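PDB 7NNA: klebicin C activity from Klebsiella pneumoniae, which is a bacteriocin, represented here by its Tol-binding domain, that probably enters target cells through the TolC efflux channel. Local coordinates for residues 179-182 against 183-187. Sequence-based numbering, arbitrary orientation.
Sequences KAEA and ERRKA
Glu183 reaches back one helical turn to Lys179, its methylenes lying against the carbonyl of that residue and its carboxylate against the ammonium. Glu183 CB lies 3.5 Å from Lys179 O, the same carbonyl that accepts the Glu183 backbone N-H. Glu183 CG stays beside the backbone N, anti to the carbonyl carbon (chi1 -75°), which directs the chain toward the preceding turn and brings this methylene to 3.3 Å from Lys179 O. From there the chain runs extended to the carboxylate, where Glu183 OE2 touches Lys179 CG and forms a salt bridge with Lys179 NZ at 2.7 Å. The ammonium approaches nearly along the C-O axis of OE2, and the lysine chain bends at every torsion after the first to bring it there. This is an i to i+4 ion pair on the solvent-facing surface of helix 93-197, far from the middle of a long helical hairpin, where the helix runs on past the start of its partner, helix 14-79. Backbone bonds of 2.9 Å from Arg184 N to Ala180 O and from Lys186 N to Ala182 O continue the alpha-helical pattern. Glu181 joins Arg184 and Arg185 in a second charged cluster. Glu181 OE1 makes a long salt bridge of 3.8 Å with Arg184 NE at the guanidinium edge, the carboxylate plane turned 49° from that of the guanidinium. Toward Arg185 NE the other oxygen, OE2, also forms a salt bridge, although its modelled position is less certain.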
loop_
_atom_site.group_PDB
_atom_site.type_symbol
_atom_site.label_atom_id
_atom_site.label_comp_id
_atom_site.label_asym_id
_atom_site.label_seq_id
_atom_site.Cartn_x
_atom_site.Cartn_y
_atom_site.Cartn_z
ATOM N N LYS A 179 -30.201 -33.993 -30.721
ATOM C CA LYS A 179 -31.248 -34.933 -30.298
ATOM C C LYS A 179 -32.561 -34.721 -31.069
ATOM O O LYS A 179 -33.203 -35.713 -31.510
ATOM C CB LYS A 179 -31.485 -34.730 -28.802
ATOM C CG LYS A 179 -32.419 -35.769 -28.199
ATOM C CD LYS A 179 -31.983 -36.071 -26.751
ATOM C CE LYS A 179 -33.134 -35.923 -25.789
ATOM N NZ LYS A 179 -34.242 -36.802 -26.187
ATOM N N ALA A 180 -32.983 -33.450 -31.245
ATOM C CA ALA A 180 -34.245 -33.200 -31.956
ATOM C C ALA A 180 -34.104 -33.644 -33.443
ATOM O O ALA A 180 -35.012 -34.283 -34.008
ATOM C CB ALA A 180 -34.630 -31.720 -31.845
ATOM N N GLU A 181 -32.936 -33.418 -34.033
ATOM C CA GLU A 181 -32.675 -33.808 -35.422
ATOM C C GLU A 181 -32.630 -35.337 -35.548
ATOM O O GLU A 181 -33.194 -35.925 -36.505
ATOM C CB GLU A 181 -31.346 -33.156 -35.877
ATOM C CG GLU A 181 -30.912 -33.503 -37.285
ATOM C CD GLU A 181 -31.909 -33.115 -38.361
ATOM O OE1 GLU A 181 -32.765 -32.226 -38.132
ATOM O OE2 GLU A 181 -31.803 -33.690 -39.465
ATOM N N ALA A 182 -31.950 -35.987 -34.607
ATOM C CA ALA A 182 -31.883 -37.443 -34.588
ATOM C C ALA A 182 -33.276 -38.084 -34.391
ATOM O O ALA A 182 -33.581 -39.083 -35.068
ATOM C CB ALA A 182 -30.913 -37.936 -33.523
ATOM N N GLU A 183 -34.135 -37.503 -33.559
ATOM C CA GLU A 183 -35.492 -38.050 -33.365
ATOM C C GLU A 183 -36.353 -37.841 -34.608
ATOM O O GLU A 183 -37.145 -38.727 -35.006
ATOM C CB GLU A 183 -36.176 -37.378 -32.156
ATOM C CG GLU A 183 -35.650 -37.847 -30.819
ATOM C CD GLU A 183 -36.102 -37.009 -29.634
ATOM O OE1 GLU A 183 -37.032 -36.183 -29.793
ATOM O OE2 GLU A 183 -35.520 -37.181 -28.539
ATOM N N ARG A 184 -36.208 -36.650 -35.232
ATOM C CA ARG A 184 -36.970 -36.364 -36.443
ATOM C C ARG A 184 -36.588 -37.331 -37.606
ATOM O O ARG A 184 -37.470 -37.851 -38.348
ATOM C CB ARG A 184 -36.725 -34.899 -36.856
ATOM C CG ARG A 184 -37.653 -34.462 -37.993
ATOM C CD ARG A 184 -37.021 -33.380 -38.889
ATOM N NE ARG A 184 -35.883 -33.863 -39.679
ATOM C CZ ARG A 184 -35.982 -34.702 -40.714
ATOM N NH1 ARG A 184 -37.163 -35.211 -41.058
ATOM N NH2 ARG A 184 -34.899 -35.083 -41.371
ATOM N N ARG A 185 -35.281 -37.587 -37.755
ATOM C CA ARG A 185 -34.820 -38.497 -38.815
ATOM C C ARG A 185 -35.166 -39.923 -38.489
ATOM O O ARG A 185 -35.522 -40.682 -39.390
ATOM C CB ARG A 185 -33.292 -38.413 -38.979
ATOM C CG ARG A 185 -32.830 -37.081 -39.495
ATOM C CD ARG A 185 -31.790 -37.198 -40.610
ATOM N NE ARG A 185 -31.316 -35.859 -40.943
ATOM C CZ ARG A 185 -31.738 -35.137 -41.973
ATOM N NH1 ARG A 185 -32.591 -35.654 -42.850
ATOM N NH2 ARG A 185 -31.309 -33.894 -42.137
ATOM N N LYS A 186 -35.106 -40.301 -37.200
ATOM C CA LYS A 186 -35.442 -41.673 -36.853
ATOM C C LYS A 186 -36.932 -41.985 -37.202
ATOM O O LYS A 186 -37.208 -43.040 -37.777
ATOM C CB LYS A 186 -35.038 -41.985 -35.404
ATOM C CG LYS A 186 -35.308 -43.435 -34.996
ATOM C CD LYS A 186 -34.910 -43.696 -33.549
ATOM C CE LYS A 186 -35.007 -45.172 -33.225
ATOM N NZ LYS A 186 -35.872 -45.413 -32.027
ATOM N N ALA A 187 -37.875 -41.043 -36.940
ATOM C CA ALA A 187 -39.306 -41.259 -37.222
ATOM C C ALA A 187 -39.558 -41.280 -38.706
ATOM O O ALA A 187 -40.323 -42.118 -39.169
ATOM C CB ALA A 187 -40.158 -40.133 -36.584
#